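Local coordinates for hypothetical protein (Leishmania major, PDB 2AR1) that is of unknown function but, as an EVE-domain protein of the PUA clan related to thymocyte nuclear protein 1, may bind nucleic acid carrying modified bases, at residues A[52-55]-A[56-59]; A[94-98]-A[99-103]. One frame throughout, in Å; residues are numbered along the deposited sequence.

In the fold
Both interactions are local and follow one another along the chain without crossing. From strand 21-26 the chain runs through helix 33-39 and strand 41-43 into helix 50-58, whose last two turns hold interaction 1; V151 and W22 lie against this helix, so it packs on strands 151-154 and 21-26. Strands 64-69 and 76-89 follow along the chain and pair side by side in the mixed sheet. In the long loop before strand 113-128, interaction 2, residues 94-103, holds two successive turns between D95 and F101 at the surface. Their centres are 20 Å apart and they do not touch. Still, R53 NH1 hydrogen-bonds to the backbone O of P111 in that same loop, while Y100 O accepts from R48 NE, just ahead of the helix.

Interaction 1: residues A[52-55]-A[56-59]; sequences ARNN and MRAM
The C-terminal turns of helix 50-58 carry this contact, where R57 comes round one turn after R53 and both arginines meet the amide of N54. N54 OD1 is the shared acceptor. R53 holds it side-on with NE and NH2; the bond from R53 NH2 to N54 OD1, 2.8 Å, lies in the carbonyl plane on a lone pair. R57 NH1 reaches N54 OD1 at 2.9 Å but from well above that plane, 64° out of it. R53 gets there with its CG anti to the backbone N (chi1 -180°) and a bend at chi3. The two arginines run side by side, R57 CD lying over one face of the R53 guanidinium, and R53 NH2 stays 3.8 Å from R57 NH1. The shared carbonyl oxygen probably offsets part of the repulsion of these like charges, and R53 NH1 has P111 O as a further partner. Beneath the side chains, M56 N bonds to A52 O at 2.9 Å and R57 N to R53 O. A58 N makes weak bonds to both N54 O and N55 O. Ordinary i to i+4 bonding is thus joined by i to i+3 bonding, as is common where a helix ends.

Interaction 2: residues A[94-98]-A[99-103]; sequences LDKTS and EYFDP
K96 and F101 meet where this surface loop doubles back, the lysine chain folded over one face of the phenyl ring. K96 CG makes a CH-pi contact, 4.0 Å from the F101 ring centroid. Bends at chi2, chi3 and chi4 curl the chain back across the ring, bringing K96 CE to 3.6 Å from F101 CE2 and K96 NZ into an off-centre cation-pi position 4.6 Å from the F101 ring centroid. The opposite face of the ring has P103 N above its rim. Two type I turns in succession, D95 to S98 and S98 to F101, set up this pairing. In the second, F101 N bonds to S98 O at 3.1 Å, while S98 OG, swung anti to its own backbone N (chi1 179°), accepts from Y100 N at 2.7 Å. The first is braced by D95 OD1, which takes T97 N in an Asx turn and T97 OG1 from the same face of its carboxylate. Further out, E99 forms a salt bridge with K30, and D102 OD2 hydrogen-bonds to W112 NE1. The lysine's aliphatic carbons thus cover the aromatic face, its ammonium probably adding modest attraction, while side-chain oxygens of D95 and S98 satisfy backbone N-H groups in the turns.

Interaction 1: residues A[52-55]-A[56-59]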
ATOM      1  N   ALA A  52       6.692  -8.167   3.180  1.00 16.11           N
ATOM      2  CA  ALA A  52       5.858  -6.957   3.218  1.00 15.59           C
ATOM      3  C   ALA A  52       5.881  -6.267   4.587  1.00 15.29           C
ATOM      4  O   ALA A  52       5.889  -5.013   4.718  1.00 16.72           O
ATOM      5  CB  ALA A  52       4.489  -7.334   2.865  1.00 14.26           C
ATOM      6  N   ARG A  53       5.787  -7.081   5.622  1.00 14.18           N
ATOM      7  CA  ARG A  53       5.922  -6.614   6.988  1.00 15.16           C
ATOM      8  C   ARG A  53       7.233  -5.816   7.198  1.00 16.65           C
ATOM      9  O   ARG A  53       7.273  -4.780   7.889  1.00 14.77           O
ATOM     10  CB  ARG A  53       5.857  -7.812   7.945  1.00 16.84           C
ATOM     11  CG  ARG A  53       5.994  -7.371   9.421  1.00 18.23           C
ATOM     12  CD  ARG A  53       6.536  -8.341  10.343  1.00 25.25           C
ATOM     13  NE  ARG A  53       7.978  -8.400  10.239  1.00 20.88           N
ATOM     14  CZ  ARG A  53       8.800  -8.883  11.169  1.00 20.92           C
ATOM     15  NH1 ARG A  53       8.361  -9.355  12.325  1.00 21.42           N
ATOM     16  NH2 ARG A  53      10.084  -8.918  10.916  1.00 18.12           N
ATOM     17  N   ASN A  54       8.329  -6.369   6.660  1.00 15.63           N
ATOM     18  CA  ASN A  54       9.636  -5.744   6.781  1.00 15.71           C
ATOM     19  C   ASN A  54       9.704  -4.427   6.009  1.00 18.31           C
ATOM     20  O   ASN A  54      10.286  -3.438   6.507  1.00 17.96           O
ATOM     21  CB  ASN A  54      10.688  -6.747   6.333  1.00 15.38           C
ATOM     22  CG  ASN A  54      11.007  -7.727   7.422  1.00 19.51           C
ATOM     23  OD1 ASN A  54      10.574  -7.513   8.550  1.00 18.44           O
ATOM     24  ND2 ASN A  54      11.760  -8.793   7.122  1.00 15.56           N
ATOM     25  N   ASN A  55       9.088  -4.392   4.831  1.00 17.61           N
ATOM     26  CA  ASN A  55       8.874  -3.113   4.091  1.00 18.44           C
ATOM     27  C   ASN A  55       8.114  -2.066   4.956  1.00 18.46           C
ATOM     28  O   ASN A  55       8.574  -0.908   5.134  1.00 18.36           O
ATOM     29  CB  ASN A  55       8.274  -3.338   2.714  1.00 17.65           C
ATOM     30  CG  ASN A  55       9.270  -3.921   1.712  1.00 17.58           C
ATOM     31  OD1 ASN A  55      10.521  -3.860   1.971  1.00 23.16           O
ATOM     32  ND2 ASN A  55       8.775  -4.597   0.663  1.00 18.04           N
ATOM     33  N   MET A  56       7.078  -2.492   5.674  1.00 17.22           N
ATOM     34  CA  MET A  56       6.418  -1.554   6.581  1.00 16.61           C
ATOM     35  C   MET A  56       7.294  -1.064   7.720  1.00 16.40           C
ATOM     36  O   MET A  56       7.213   0.087   8.066  1.00 18.51           O
ATOM     37  CB  MET A  56       5.105  -2.104   7.123  1.00 17.67           C
ATOM     38  CG  MET A  56       4.010  -2.084   6.099  1.00 24.17           C
ATOM     39  SD  MET A  56       2.375  -2.247   6.846  1.00 22.90           S
ATOM     40  CE  MET A  56       2.494  -3.988   7.217  1.00 23.15           C
ATOM     41  N   ARG A  57       8.151  -1.930   8.245  1.00 15.58           N
ATOM     42  CA  ARG A  57       9.136  -1.518   9.277  1.00 17.07           C
ATOM     43  C   ARG A  57      10.161  -0.540   8.698  1.00 17.10           C
ATOM     44  O   ARG A  57      10.760   0.202   9.427  1.00 17.94           O
ATOM     45  CB  ARG A  57       9.874  -2.731   9.896  1.00 16.98           C
ATOM     46  CG  ARG A  57       8.910  -3.640  10.685  1.00 18.56           C
ATOM     47  CD  ARG A  57       9.579  -5.024  11.027  1.00 23.09           C
ATOM     48  NE  ARG A  57      10.804  -4.781  11.744  1.00 25.45           N
ATOM     49  CZ  ARG A  57      12.029  -5.167  11.377  1.00 27.69           C
ATOM     50  NH1 ARG A  57      12.268  -5.862  10.278  1.00 28.37           N
ATOM     51  NH2 ARG A  57      13.047  -4.816  12.136  1.00 31.92           N
ATOM     52  N   ALA A  58      10.347  -0.573   7.383  1.00 17.06           N
ATOM     53  CA  ALA A  58      11.276   0.356   6.712  1.00 17.92           C
ATOM     54  C   ALA A  58      10.624   1.719   6.326  1.00 19.12           C
ATOM     55  O   ALA A  58      11.311   2.593   5.823  1.00 22.77           O
ATOM     56  CB  ALA A  58      11.749  -0.287   5.467  1.00 18.28           C
ATOM     57  N   MET A  59       9.315   1.851   6.482  1.00 16.46           N
ATOM     58  CA  MET A  59       8.635   3.058   6.074  1.00 15.57           C
ATOM     59  C   MET A  59       8.902   4.086   7.132  1.00 16.45           C
ATOM     60  O   MET A  59       9.069   3.734   8.279  1.00 18.78           O
ATOM     61  CB  MET A  59       7.161   2.856   5.988  1.00 17.46           C
ATOM     62  CG  MET A  59       6.752   2.002   4.843  1.00 17.56           C
ATOM     63  SD  MET A  59       5.040   1.567   4.836  1.00 21.15           S
ATOM     64  CE  MET A  59       5.076   0.634   3.399  1.00 23.72           C
TER

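Interaction 2: residues A[94-98]-A[99-103]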
ATOM      1  N   LEU A  94      -4.336 -10.778  16.849  1.00 19.95           N
ATOM      2  CA  LEU A  94      -4.912 -11.313  18.093  1.00 20.01           C
ATOM      3  C   LEU A  94      -6.461 -11.296  18.103  1.00 19.08           C
ATOM      4  O   LEU A  94      -7.089 -11.760  19.067  1.00 18.47           O
ATOM      5  CB  LEU A  94      -4.404 -10.497  19.288  1.00 21.26           C
ATOM      6  CG  LEU A  94      -2.888 -10.306  19.373  1.00 24.95           C
ATOM      7  CD1 LEU A  94      -2.536  -9.402  20.562  1.00 32.10           C
ATOM      8  CD2 LEU A  94      -2.194 -11.612  19.475  1.00 26.94           C
ATOM      9  N   ASP A  95      -7.083 -10.770  17.045  1.00 18.27           N
ATOM     10  CA  ASP A  95      -8.528 -10.727  16.980  1.00 17.83           C
ATOM     11  C   ASP A  95      -9.029 -12.046  16.395  1.00 17.35           C
ATOM     12  O   ASP A  95      -8.926 -12.298  15.195  1.00 16.08           O
ATOM     13  CB  ASP A  95      -8.947  -9.545  16.133  1.00 17.29           C
ATOM     14  CG  ASP A  95     -10.432  -9.405  16.003  1.00 16.29           C
ATOM     15  OD1 ASP A  95     -11.202 -10.254  16.499  1.00 18.18           O
ATOM     16  OD2 ASP A  95     -10.785  -8.400  15.404  1.00 22.09           O
ATOM     17  N   LYS A  96      -9.602 -12.863  17.260  1.00 19.30           N
ATOM     18  CA  LYS A  96     -10.106 -14.178  16.884  1.00 20.20           C
ATOM     19  C   LYS A  96     -11.233 -14.136  15.869  1.00 19.83           C
ATOM     20  O   LYS A  96     -11.480 -15.144  15.245  1.00 22.57           O
ATOM     21  CB  LYS A  96     -10.548 -14.960  18.111  1.00 20.22           C
ATOM     22  CG  LYS A  96      -9.376 -15.618  18.871  1.00 24.88           C
ATOM     23  CD  LYS A  96      -9.644 -17.100  19.280  1.00 30.03           C
ATOM     24  CE  LYS A  96      -9.641 -18.087  18.075  1.00 31.74           C
ATOM     25  NZ  LYS A  96     -10.685 -17.796  16.980  1.00 35.59           N
ATOM     26  N   THR A  97     -11.901 -12.991  15.705  1.00 18.74           N
ATOM     27  CA  THR A  97     -12.978 -12.795  14.693  1.00 18.31           C
ATOM     28  C   THR A  97     -12.499 -12.296  13.326  1.00 17.43           C
ATOM     29  O   THR A  97     -13.306 -12.209  12.363  1.00 19.53           O
ATOM     30  CB  THR A  97     -14.020 -11.772  15.190  1.00 18.00           C
ATOM     31  OG1 THR A  97     -13.486 -10.440  15.147  1.00 19.43           O
ATOM     32  CG2 THR A  97     -14.551 -12.131  16.548  1.00 19.17           C
ATOM     33  N   SER A  98     -11.211 -11.953  13.246  1.00 18.81           N
ATOM     34  CA  SER A  98     -10.576 -11.426  12.054  1.00 18.21           C
ATOM     35  C   SER A  98     -10.112 -12.531  11.130  1.00 19.34           C
ATOM     36  O   SER A  98      -9.561 -13.561  11.542  1.00 17.34           O
ATOM     37  CB  SER A  98      -9.323 -10.614  12.413  1.00 17.34           C
ATOM     38  OG  SER A  98      -8.654 -10.096  11.223  1.00 19.36           O
ATOM     39  N   GLU A  99     -10.313 -12.287   9.858  1.00 21.76           N
ATOM     40  CA  GLU A  99      -9.591 -12.972   8.767  1.00 21.55           C
ATOM     41  C   GLU A  99      -8.093 -12.986   8.933  1.00 20.49           C
ATOM     42  O   GLU A  99      -7.436 -13.910   8.468  1.00 21.37           O
ATOM     43  CB  GLU A  99      -9.875 -12.230   7.454  1.00 24.23           C
ATOM     44  CG  GLU A  99      -9.336 -12.912   6.223  1.00 28.59           C
ATOM     45  CD  GLU A  99      -9.600 -12.088   4.993  1.00 35.19           C
ATOM     46  OE1 GLU A  99     -10.239 -11.033   5.107  1.00 36.74           O
ATOM     47  OE2 GLU A  99      -9.177 -12.515   3.909  1.00 46.00           O
ATOM     48  N   TYR A 100      -7.558 -11.946   9.549  1.00 20.04           N
ATOM     49  CA  TYR A 100      -6.118 -11.826   9.720  1.00 20.16           C
ATOM     50  C   TYR A 100      -5.618 -12.392  11.069  1.00 18.97           C
ATOM     51  O   TYR A 100      -4.462 -12.194  11.445  1.00 16.15           O
ATOM     52  CB  TYR A 100      -5.719 -10.351   9.522  1.00 20.92           C
ATOM     53  CG  TYR A 100      -6.382  -9.727   8.326  1.00 21.60           C
ATOM     54  CD1 TYR A 100      -6.314 -10.329   7.079  1.00 24.11           C
ATOM     55  CD2 TYR A 100      -7.099  -8.544   8.442  1.00 22.34           C
ATOM     56  CE1 TYR A 100      -6.959  -9.779   5.971  1.00 25.65           C
ATOM     57  CE2 TYR A 100      -7.714  -7.982   7.337  1.00 24.12           C
ATOM     58  CZ  TYR A 100      -7.640  -8.629   6.114  1.00 25.32           C
ATOM     59  OH  TYR A 100      -8.262  -8.078   5.025  1.00 28.65           O
ATOM     60  N   PHE A 101      -6.457 -13.161  11.755  1.00 18.79           N
ATOM     61  CA  PHE A 101      -6.078 -13.811  12.996  1.00 19.02           C
ATOM     62  C   PHE A 101      -4.856 -14.676  12.756  1.00 20.40           C
ATOM     63  O   PHE A 101      -4.763 -15.340  11.748  1.00 20.43           O
ATOM     64  CB  PHE A 101      -7.204 -14.696  13.532  1.00 19.53           C
ATOM     65  CG  PHE A 101      -6.864 -15.400  14.824  1.00 20.27           C
ATOM     66  CD1 PHE A 101      -6.448 -14.684  15.923  1.00 21.66           C
ATOM     67  CD2 PHE A 101      -6.959 -16.802  14.929  1.00 23.58           C
ATOM     68  CE1 PHE A 101      -6.113 -15.329  17.121  1.00 23.65           C
ATOM     69  CE2 PHE A 101      -6.669 -17.453  16.107  1.00 22.03           C
ATOM     70  CZ  PHE A 101      -6.219 -16.717  17.214  1.00 26.34           C
ATOM     71  N   ASP A 102      -3.919 -14.644  13.684  1.00 20.05           N
ATOM     72  CA  ASP A 102      -2.741 -15.530  13.646  1.00 23.00           C
ATOM     73  C   ASP A 102      -2.718 -16.325  14.949  1.00 24.38           C
ATOM     74  O   ASP A 102      -2.410 -15.749  15.996  1.00 23.61           O
ATOM     75  CB  ASP A 102      -1.462 -14.705  13.513  1.00 21.67           C
ATOM     76  CG  ASP A 102      -0.213 -15.561  13.515  1.00 27.31           C
ATOM     77  OD1 ASP A 102      -0.328 -16.800  13.617  1.00 26.47           O
ATOM     78  OD2 ASP A 102       0.882 -14.996  13.369  1.00 28.51           O
ATOM     79  N   PRO A 103      -3.089 -17.631  14.887  1.00 26.48           N
ATOM     80  CA  PRO A 103      -3.228 -18.569  16.014  1.00 27.59           C
ATOM     81  C   PRO A 103      -2.029 -18.626  16.931  1.00 28.45           C
ATOM     82  O   PRO A 103      -2.141 -19.069  18.078  1.00 28.53           O
ATOM     83  CB  PRO A 103      -3.377 -19.936  15.330  1.00 27.05           C
ATOM     84  CG  PRO A 103      -3.902 -19.656  13.993  1.00 29.67           C
ATOM     85  CD  PRO A 103      -3.455 -18.259  13.607  1.00 26.86           C
TER